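PDB 2O57: putative sarcosine dimethylglycine methyltransferase from Galdieria sulphuraria, which probably transfers methyl groups from S-adenosylmethionine to sarcosine and dimethylglycine. Local coordinates for residues D67-A71 against F99-F104; G92-R98 against R120-N125; L226-F232 against G288-S294. All coordinates share one frame; numbering follows the deposited sequence.

Contact 1: residues D67-A71 against F99-F104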
loop_
_atom_site.group_PDB
_atom_site.type_symbol
_atom_site.label_atom_id
_atom_site.label_comp_id
_atom_site.label_asym_id
_atom_site.label_seq_id
_atom_site.Cartn_x
_atom_site.Cartn_y
_atom_site.Cartn_z
ATOM N N ASP A 67 7.450 9.940 -2.426
ATOM C CA ASP A 67 8.516 10.102 -1.424
ATOM C C ASP A 67 7.944 10.367 -0.010
ATOM O O ASP A 67 8.396 9.775 0.970
ATOM C CB ASP A 67 9.447 11.262 -1.802
ATOM C CG ASP A 67 10.150 11.023 -3.092
ATOM O OD1 ASP A 67 10.231 9.843 -3.512
ATOM O OD2 ASP A 67 10.617 12.022 -3.691
ATOM N N GLU A 68 6.929 11.230 0.064
ATOM C CA GLU A 68 6.205 11.512 1.323
ATOM C C GLU A 68 5.537 10.250 1.849
ATOM O O GLU A 68 5.597 9.978 3.046
ATOM C CB GLU A 68 5.133 12.594 1.131
ATOM C CG GLU A 68 5.691 14.000 0.859
ATOM C CD GLU A 68 6.325 14.675 2.073
ATOM O OE1 GLU A 68 6.175 14.178 3.219
ATOM O OE2 GLU A 68 6.958 15.740 1.876
ATOM N N TRP A 69 4.875 9.501 0.961
ATOM C CA TRP A 69 4.179 8.252 1.365
ATOM C C TRP A 69 5.191 7.232 1.906
ATOM O O TRP A 69 5.010 6.689 2.996
ATOM C CB TRP A 69 3.366 7.625 0.191
ATOM C CG TRP A 69 3.024 6.162 0.428
ATOM C CD1 TRP A 69 2.188 5.655 1.401
ATOM C CD2 TRP A 69 3.537 5.022 -0.294
ATOM N NE1 TRP A 69 2.162 4.277 1.323
ATOM C CE2 TRP A 69 2.963 3.866 0.288
ATOM C CE3 TRP A 69 4.415 4.874 -1.383
ATOM C CZ2 TRP A 69 3.245 2.583 -0.170
ATOM C CZ3 TRP A 69 4.709 3.587 -1.845
ATOM C CH2 TRP A 69 4.114 2.450 -1.235
ATOM N N LEU A 70 6.249 6.959 1.147
ATOM C CA LEU A 70 7.209 5.927 1.557
ATOM C C LEU A 70 7.895 6.315 2.867
ATOM O O LEU A 70 8.053 5.477 3.739
ATOM C CB LEU A 70 8.270 5.621 0.487
ATOM C CG LEU A 70 9.078 4.310 0.707
ATOM C CD1 LEU A 70 8.172 3.031 0.504
ATOM C CD2 LEU A 70 10.224 4.267 -0.338
ATOM N N ALA A 71 8.253 7.589 2.995
ATOM C CA ALA A 71 8.890 8.103 4.196
ATOM C C ALA A 71 7.916 8.003 5.386
ATOM O O ALA A 71 8.310 7.653 6.478
ATOM C CB ALA A 71 9.352 9.516 3.985
ATOM N N PHE A 99 16.057 14.771 0.636
ATOM C CA PHE A 99 14.678 14.814 1.202
ATOM C C PHE A 99 14.618 14.238 2.644
ATOM O O PHE A 99 14.095 14.877 3.570
ATOM C CB PHE A 99 13.730 14.051 0.276
ATOM C CG PHE A 99 12.355 13.802 0.846
ATOM C CD1 PHE A 99 11.377 14.789 0.769
ATOM C CD2 PHE A 99 12.032 12.576 1.427
ATOM C CE1 PHE A 99 10.098 14.563 1.284
ATOM C CE2 PHE A 99 10.747 12.323 1.936
ATOM C CZ PHE A 99 9.783 13.308 1.857
ATOM N N LEU A 100 15.168 13.043 2.835
ATOM C CA LEU A 100 15.133 12.419 4.166
ATOM C C LEU A 100 15.969 13.165 5.234
ATOM O O LEU A 100 15.570 13.280 6.414
ATOM C CB LEU A 100 15.564 10.955 4.049
ATOM C CG LEU A 100 14.650 10.013 3.247
ATOM C CD1 LEU A 100 15.339 8.653 3.220
ATOM C CD2 LEU A 100 13.279 9.899 3.913
ATOM N N VAL A 101 17.144 13.642 4.825
ATOM C CA VAL A 101 18.027 14.376 5.727
ATOM C C VAL A 101 17.324 15.685 6.180
ATOM O O VAL A 101 17.234 15.942 7.388
ATOM C CB VAL A 101 19.429 14.646 5.095
ATOM C CG1 VAL A 101 20.256 15.650 5.962
ATOM C CG2 VAL A 101 20.185 13.318 4.874
ATOM N N ARG A 102 16.804 16.475 5.237
ATOM C CA ARG A 102 16.118 17.735 5.598
ATOM C C ARG A 102 14.877 17.463 6.467
ATOM O O ARG A 102 14.558 18.255 7.356
ATOM C CB ARG A 102 15.693 18.579 4.364
ATOM C CG ARG A 102 16.808 18.992 3.365
ATOM C CD ARG A 102 16.194 19.803 2.203
ATOM N NE ARG A 102 17.083 20.043 1.054
ATOM C CZ ARG A 102 18.003 20.997 1.057
ATOM N NH1 ARG A 102 18.136 21.753 2.135
ATOM N NH2 ARG A 102 18.780 21.211 0.003
ATOM N N LYS A 103 14.180 16.354 6.214
ATOM C CA LYS A 103 12.898 16.106 6.888
ATOM C C LYS A 103 13.067 15.485 8.291
ATOM O O LYS A 103 12.406 15.906 9.233
ATOM C CB LYS A 103 11.967 15.233 6.023
ATOM C CG LYS A 103 10.549 15.122 6.585
ATOM C CD LYS A 103 9.608 14.550 5.566
ATOM C CE LYS A 103 8.185 14.879 5.945
ATOM N NZ LYS A 103 7.961 16.322 5.660
ATOM N N PHE A 104 13.979 14.521 8.412
ATOM C CA PHE A 104 14.168 13.724 9.647
ATOM C C PHE A 104 15.502 13.961 10.381
ATOM O O PHE A 104 15.658 13.546 11.530
ATOM C CB PHE A 104 14.018 12.220 9.320
ATOM C CG PHE A 104 12.656 11.856 8.825
ATOM C CD1 PHE A 104 11.604 11.656 9.731
ATOM C CD2 PHE A 104 12.403 11.750 7.449
ATOM C CE1 PHE A 104 10.325 11.330 9.276
ATOM C CE2 PHE A 104 11.120 11.419 6.969
ATOM C CZ PHE A 104 10.074 11.223 7.879
#

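Contact 2: residues G92-R98 against R120-N125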
loop_
_atom_site.group_PDB
_atom_site.type_symbol
_atom_site.label_atom_id
_atom_site.label_comp_id
_atom_site.label_asym_id
_atom_site.label_seq_id
_atom_site.Cartn_x
_atom_site.Cartn_y
_atom_site.Cartn_z
ATOM N N GLY A 92 20.778 7.440 -7.233
ATOM C CA GLY A 92 20.696 8.363 -8.376
ATOM C C GLY A 92 21.454 9.626 -8.043
ATOM O O GLY A 92 22.605 9.565 -7.611
ATOM N N TYR A 93 20.807 10.768 -8.219
ATOM C CA TYR A 93 21.403 12.057 -7.924
ATOM C C TYR A 93 21.304 12.467 -6.474
ATOM O O TYR A 93 21.795 13.546 -6.109
ATOM C CB TYR A 93 20.834 13.169 -8.816
ATOM C CG TYR A 93 21.119 12.941 -10.286
ATOM C CD1 TYR A 93 22.406 13.143 -10.798
ATOM C CD2 TYR A 93 20.112 12.494 -11.159
ATOM C CE1 TYR A 93 22.692 12.912 -12.150
ATOM C CE2 TYR A 93 20.387 12.252 -12.533
ATOM C CZ TYR A 93 21.682 12.485 -13.014
ATOM O OH TYR A 93 22.013 12.284 -14.333
ATOM N N GLY A 94 20.676 11.623 -5.656
ATOM C CA GLY A 94 20.674 11.817 -4.216
ATOM C C GLY A 94 19.457 12.571 -3.720
ATOM O O GLY A 94 19.435 13.028 -2.593
ATOM N N GLY A 95 18.437 12.686 -4.567
ATOM C CA GLY A 95 17.256 13.460 -4.231
ATOM C C GLY A 95 16.560 12.977 -2.962
ATOM O O GLY A 95 16.206 13.802 -2.101
ATOM N N ALA A 96 16.334 11.656 -2.872
ATOM C CA ALA A 96 15.689 11.047 -1.698
ATOM C C ALA A 96 16.530 11.266 -0.473
ATOM O O ALA A 96 15.984 11.483 0.593
ATOM C CB ALA A 96 15.503 9.571 -1.896
ATOM N N ALA A 97 17.856 11.134 -0.608
ATOM C CA ALA A 97 18.744 11.276 0.529
ATOM C C ALA A 97 18.633 12.696 1.093
ATOM O O ALA A 97 18.492 12.873 2.305
ATOM C CB ALA A 97 20.184 10.959 0.159
ATOM N N ARG A 98 18.678 13.696 0.211
ATOM C CA ARG A 98 18.489 15.073 0.647
ATOM C C ARG A 98 17.111 15.303 1.268
ATOM O O ARG A 98 17.024 15.949 2.313
ATOM C CB ARG A 98 18.765 16.089 -0.474
ATOM C CG ARG A 98 20.303 16.198 -0.742
ATOM C CD ARG A 98 20.632 17.175 -1.870
ATOM N NE ARG A 98 20.078 16.749 -3.173
ATOM C CZ ARG A 98 20.658 15.904 -4.029
ATOM N NH1 ARG A 98 21.831 15.342 -3.722
ATOM N NH2 ARG A 98 20.047 15.632 -5.209
ATOM N N ARG A 120 27.750 14.176 -9.326
ATOM C CA ARG A 120 26.729 15.249 -9.230
ATOM C C ARG A 120 26.057 15.282 -7.888
ATOM O O ARG A 120 25.803 16.359 -7.370
ATOM C CB ARG A 120 25.652 15.144 -10.324
ATOM C CG ARG A 120 26.162 15.521 -11.632
ATOM C CD ARG A 120 25.086 15.755 -12.634
ATOM N NE ARG A 120 25.715 15.634 -13.928
ATOM C CZ ARG A 120 25.139 15.150 -15.020
ATOM N NH1 ARG A 120 23.883 14.726 -14.992
ATOM N NH2 ARG A 120 25.848 15.074 -16.140
ATOM N N ASN A 121 25.692 14.093 -7.372
ATOM C CA ASN A 121 25.169 13.907 -6.014
ATOM C C ASN A 121 26.047 14.634 -4.952
ATOM O O ASN A 121 25.553 15.484 -4.203
ATOM C CB ASN A 121 25.044 12.394 -5.719
ATOM C CG ASN A 121 24.224 12.100 -4.465
ATOM O OD1 ASN A 121 23.858 13.028 -3.717
ATOM N ND2 ASN A 121 23.973 10.796 -4.191
ATOM N N GLU A 122 27.341 14.324 -4.918
ATOM C CA GLU A 122 28.272 14.994 -3.986
ATOM C C GLU A 122 28.227 16.526 -4.180
ATOM O O GLU A 122 28.227 17.258 -3.208
ATOM C CB GLU A 122 29.714 14.484 -4.156
ATOM C CG GLU A 122 29.910 13.017 -3.791
ATOM C CD GLU A 122 31.346 12.523 -4.002
ATOM O OE1 GLU A 122 31.908 12.682 -5.107
ATOM O OE2 GLU A 122 31.900 11.960 -3.052
ATOM N N GLU A 123 28.194 16.976 -5.435
ATOM C CA GLU A 123 28.179 18.418 -5.754
ATOM C C GLU A 123 26.934 19.067 -5.148
ATOM O O GLU A 123 27.044 20.099 -4.450
ATOM C CB GLU A 123 28.237 18.680 -7.273
ATOM C CG GLU A 123 29.620 18.411 -7.904
ATOM C CD GLU A 123 29.661 18.350 -9.473
ATOM O OE1 GLU A 123 28.594 18.424 -10.133
ATOM O OE2 GLU A 123 30.786 18.196 -10.031
ATOM N N TYR A 124 25.768 18.452 -5.395
ATOM C CA TYR A 124 24.489 18.914 -4.803
ATOM C C TYR A 124 24.521 18.944 -3.287
ATOM O O TYR A 124 24.023 19.889 -2.688
ATOM C CB TYR A 124 23.284 18.062 -5.237
ATOM C CG TYR A 124 22.970 18.116 -6.702
ATOM C CD1 TYR A 124 22.887 19.334 -7.371
ATOM C CD2 TYR A 124 22.788 16.942 -7.428
ATOM C CE1 TYR A 124 22.614 19.389 -8.735
ATOM C CE2 TYR A 124 22.509 16.975 -8.770
ATOM C CZ TYR A 124 22.429 18.186 -9.426
ATOM O OH TYR A 124 22.186 18.204 -10.774
ATOM N N ASN A 125 25.087 17.915 -2.668
ATOM C CA ASN A 125 25.176 17.881 -1.209
ATOM C C ASN A 125 26.079 18.965 -0.652
ATOM O O ASN A 125 25.793 19.550 0.392
ATOM C CB ASN A 125 25.641 16.505 -0.725
ATOM C CG ASN A 125 24.692 15.366 -1.185
ATOM O OD1 ASN A 125 23.503 15.587 -1.399
ATOM N ND2 ASN A 125 25.236 14.161 -1.344
HETATM O O HOH W 1 24.537 8.643 -5.915
#

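Contact 3: residues L226-F232 against G288-S294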
loop_
_atom_site.group_PDB
_atom_site.type_symbol
_atom_site.label_atom_id
_atom_site.label_comp_id
_atom_site.label_asym_id
_atom_site.label_seq_id
_atom_site.Cartn_x
_atom_site.Cartn_y
_atom_site.Cartn_z
ATOM N N LEU A 226 14.501 -11.514 7.009
ATOM C CA LEU A 226 13.707 -10.288 6.924
ATOM C C LEU A 226 12.239 -10.598 6.810
ATOM O O LEU A 226 11.779 -11.145 5.788
ATOM C CB LEU A 226 14.112 -9.394 5.738
ATOM C CG LEU A 226 15.584 -9.026 5.574
ATOM C CD1 LEU A 226 15.836 -8.309 4.235
ATOM C CD2 LEU A 226 15.984 -8.159 6.727
ATOM N N VAL A 227 11.498 -10.222 7.840
ATOM C CA VAL A 227 10.039 -10.402 7.845
ATOM C C VAL A 227 9.364 -9.262 7.068
ATOM O O VAL A 227 9.826 -8.106 7.119
ATOM C CB VAL A 227 9.498 -10.532 9.290
ATOM C CG1 VAL A 227 9.616 -9.226 10.042
ATOM C CG2 VAL A 227 8.047 -11.026 9.295
ATOM N N THR A 228 8.304 -9.600 6.335
ATOM C CA THR A 228 7.573 -8.630 5.546
ATOM C C THR A 228 6.499 -8.033 6.459
ATOM O O THR A 228 5.616 -8.753 6.982
ATOM C CB THR A 228 6.940 -9.265 4.301
ATOM O OG1 THR A 228 7.974 -9.741 3.432
ATOM C CG2 THR A 228 6.126 -8.218 3.567
ATOM N N LEU A 229 6.624 -6.744 6.703
ATOM C CA LEU A 229 5.699 -5.987 7.561
ATOM C C LEU A 229 4.430 -5.601 6.830
ATOM O O LEU A 229 3.345 -5.690 7.398
ATOM C CB LEU A 229 6.349 -4.705 8.047
ATOM C CG LEU A 229 7.600 -4.793 8.935
ATOM C CD1 LEU A 229 8.042 -3.380 9.400
ATOM C CD2 LEU A 229 7.366 -5.687 10.156
ATOM N N ARG A 230 4.578 -5.174 5.576
ATOM C CA ARG A 230 3.460 -4.736 4.744
ATOM C C ARG A 230 3.867 -4.684 3.272
ATOM O O ARG A 230 5.058 -4.496 2.956
ATOM C CB ARG A 230 2.955 -3.371 5.214
ATOM C CG ARG A 230 3.996 -2.231 5.161
ATOM C CD ARG A 230 3.520 -0.971 5.868
ATOM N NE ARG A 230 3.797 -1.039 7.313
ATOM C CZ ARG A 230 4.203 -0.017 8.066
ATOM N NH1 ARG A 230 4.359 1.212 7.563
ATOM N NH2 ARG A 230 4.447 -0.212 9.353
ATOM N N THR A 231 2.879 -4.813 2.382
ATOM C CA THR A 231 3.081 -4.702 0.943
ATOM C C THR A 231 1.969 -3.893 0.261
ATOM O O THR A 231 0.844 -3.729 0.812
ATOM C CB THR A 231 3.234 -6.083 0.254
ATOM O OG1 THR A 231 2.018 -6.826 0.333
ATOM C CG2 THR A 231 4.339 -6.914 0.897
ATOM N N PHE A 232 2.302 -3.389 -0.932
ATOM C CA PHE A 232 1.475 -2.475 -1.679
ATOM C C PHE A 232 1.648 -2.848 -3.144
ATOM O O PHE A 232 2.763 -3.154 -3.592
ATOM C CB PHE A 232 1.944 -1.008 -1.466
ATOM C CG PHE A 232 2.003 -0.571 -0.013
ATOM C CD1 PHE A 232 0.934 0.112 0.575
ATOM C CD2 PHE A 232 3.131 -0.825 0.767
ATOM C CE1 PHE A 232 0.988 0.506 1.937
ATOM C CE2 PHE A 232 3.176 -0.454 2.119
ATOM C CZ PHE A 232 2.119 0.216 2.702
ATOM N N GLY A 288 5.449 -2.078 -3.546
ATOM C CA GLY A 288 6.116 -1.390 -2.436
ATOM C C GLY A 288 6.135 -2.373 -1.273
ATOM O O GLY A 288 5.165 -3.129 -1.097
HETATM N N MSE A 289 7.211 -2.385 -0.486
HETATM C CA MSE A 289 7.297 -3.294 0.656
HETATM C C MSE A 289 8.125 -2.732 1.801
HETATM O O MSE A 289 9.059 -1.987 1.581
HETATM C CB MSE A 289 7.925 -4.626 0.264
HETATM C CG MSE A 289 7.483 -5.143 -1.100
HETATM SE SE MSE A 289 8.392 -6.709 -1.749
HETATM C CE MSE A 289 7.659 -8.079 -0.529
ATOM N N LEU A 290 7.788 -3.132 3.023
ATOM C CA LEU A 290 8.641 -2.853 4.168
ATOM C C LEU A 290 8.952 -4.156 4.867
ATOM O O LEU A 290 8.081 -5.038 5.024
ATOM C CB LEU A 290 7.998 -1.881 5.135
ATOM C CG LEU A 290 8.159 -0.389 4.818
ATOM C CD1 LEU A 290 7.072 0.026 3.735
ATOM C CD2 LEU A 290 7.907 0.274 6.121
ATOM N N PHE A 291 10.205 -4.277 5.274
ATOM C CA PHE A 291 10.698 -5.470 5.945
ATOM C C PHE A 291 11.339 -5.059 7.243
ATOM O O PHE A 291 11.788 -3.916 7.378
ATOM C CB PHE A 291 11.793 -6.149 5.119
ATOM C CG PHE A 291 11.405 -6.479 3.701
ATOM C CD1 PHE A 291 10.750 -7.672 3.405
ATOM C CD2 PHE A 291 11.743 -5.617 2.661
ATOM C CE1 PHE A 291 10.419 -7.997 2.079
ATOM C CE2 PHE A 291 11.431 -5.936 1.336
ATOM C CZ PHE A 291 10.766 -7.125 1.049
ATOM N N ARG A 292 11.398 -5.979 8.197
ATOM C CA ARG A 292 12.239 -5.768 9.357
ATOM C C ARG A 292 13.182 -6.957 9.543
ATOM O O ARG A 292 12.799 -8.105 9.315
ATOM C CB ARG A 292 11.406 -5.531 10.620
ATOM C CG ARG A 292 12.248 -5.154 11.849
ATOM C CD ARG A 292 11.451 -5.006 13.147
ATOM N NE ARG A 292 10.493 -3.899 13.186
ATOM C CZ ARG A 292 10.759 -2.618 13.475
ATOM N NH1 ARG A 292 12.011 -2.172 13.721
ATOM N NH2 ARG A 292 9.745 -1.768 13.503
ATOM N N LYS A 293 14.424 -6.680 9.931
ATOM C CA LYS A 293 15.372 -7.733 10.279
ATOM C C LYS A 293 15.052 -8.338 11.678
ATOM O O LYS A 293 15.573 -7.888 12.715
ATOM C CB LYS A 293 16.810 -7.218 10.242
ATOM C CG LYS A 293 17.847 -8.310 10.465
ATOM C CD LYS A 293 19.289 -7.795 10.175
ATOM C CE LYS A 293 20.355 -8.777 10.667
ATOM N NZ LYS A 293 21.742 -8.250 10.352
ATOM N N SER A 294 14.160 -9.323 11.674
ATOM C CA SER A 294 13.704 -10.032 12.882
ATOM C C SER A 294 12.972 -11.270 12.405
ATOM O O SER A 294 12.481 -11.317 11.264
ATOM C CB SER A 294 12.745 -9.182 13.749
ATOM O OG SER A 294 11.607 -8.790 12.997
#

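Contact 1: residues D67-A71 against F99-F104
Two helices that pack on the central sheet of a Rossmann-like methyltransferase fold meet here, and the side chains of A71 and F99 lie at the middle of the meeting. The short segments of helix 59-76 and helix 95-104 cross at -62°, with their axes 11.7 Å apart. The F99 ring reaches across between them. F99 holds CG anti to its own backbone N (chi1 170°), which sends the ring out toward the other helix. D67 CB sits over one face of the ring, in a CH-pi contact 4.2 Å from the F99 centroid. A71 CB comes in at the rim instead, near the ring plane, 3.7 Å from F99 CE2. The same methyl also touches L100 CD2 at 3.9 Å and the edge of the F104 ring at CE2. A71 and L100 both reach W155 on strand 151-157, so both helices lie against the same strand. This is the alpha/beta layering of the class I methyltransferase fold. The polar end of D67 turns to that strand as well, where OD1 is hydrogen-bonded to Q157. E68 bends at chi2 and brings its carboxylate to the F99 rim, with OE2 3.4 Å from F99 CE1. Carboxylate and ring planes stand 86° apart. K103 crosses E68 at about a right angle, and its NZ forms a long salt bridge to E68 OE1 at 3.7 Å.

Contact 2: residues G92-R98 against R120-N125
The R98 guanidinium lies between G94 O, over the centre of one face, and Y124 CB, which covers the opposite face nearer its rim. Y93 O and N125 OD1 sit at its edge. R98 NH1 and NH2 both grip Y93 O, at 3.0 Å from NH1 and 2.9 Å from NH2. NH1 meets a lone pair of Y93 O, in the carbonyl plane, while NH2 stands above that plane. NH1 also gives a fairly straight bond to N125 OD1, 2.9 Å long at 163°, and a weak one to N121 OD1. A bend at chi3 turns the head of R98 back to the loop before its own helix. That loop, G92-G94, carries part of a glycine-rich pattern of Rossmann type, between strand 85-89 and helix 95-104. In class I methyltransferases this turn commonly borders the S-adenosylmethionine site. G94 has a positive phi, and N121 OD1 lies where a side chain would have to go, so glycine suits the position. N121 CG lies anti to the backbone N (chi1 -167°), which lays its amide against the turn. A water bridges N121 ND2, at 2.8 Å, to G92 O. The Y93 ring and the R120 guanidinium run side by side with planes 5° apart. R120 CD lies 3.7 Å from Y93 CE1. F37 meets both groups, with a cation-pi contact to R120.

Contact 3: residues L226-F232 against G288-S294
Strands 226-232 and 288-293 pair antiparallel, and a classic beta bulge at L229 and R230, both facing L290, shifts the register by one. V227 and R292 are a hydrogen-bonded pair. At the bulge L229 N donates to L290 O at 2.8 Å, and L290 N donates to R230 O at 3.1 Å. F232 and G288 close the ladder with a bond each way.

T228, T231, M289 and F291 lie on one face of the sheet. T228 runs alongside F291, with OG1 3.3 Å from F291 CE1, and T231 CG2 meets M289 CE at 3.8 Å. Helix 214-223 packs on this face, touching T228, M289 and F291.

The other face carries V227, R230, F232, L290 and R292. R230 starts with CG between the backbone N and the carbonyl carbon (chi1 60°), which lays its chain beside L290. L290 CD2 then covers one face of the guanidinium, 3.9 Å from R230 NH1. That NH1 forms a salt bridge to E73, and NH2 forms another to D236 of the second subunit. L229 crosses R292 obliquely, with CD2 4.1 Å from R292 CB. An alanine in place of L229 would keep the backbone bond but would probably open a gap beside R292 CB and leave its chain less firmly packed. F232 CE2 rests 4.2 Å from L290 CD1, and G288 lies at the ring edge.

Strand 284-293 also pairs with strand 181-190, and T231 and F232 ladder with a strand of the second subunit, so the sheet runs on across the interface. Strand order 3-2-1-4-5-7-6, with 284-293 antiparallel to its neighbours, is the hallmark of the class I methyltransferase fold.

How the contacts relate
Contacts 1 and 2 share helix 95-104, and their centres are about 14 Å apart. Their segments alternate along the chain. Contact 2 uses the start of that helix and the turn before it, and contact 1 uses the rest, so one helix packs against both helix 115-128 and helix 59-76. Contact 3 follows later in the chain, at the far edge, within this chain, of the same mixed sheet. Its centre is about 18 Å from contact 1 and about 26 Å from contact 2. W69 of contact 1 packs edge-to-face on F232 of contact 3. Helix 59-76 thus links the glycine-rich turn side of the sheet to the edge strand that meets the second subunit.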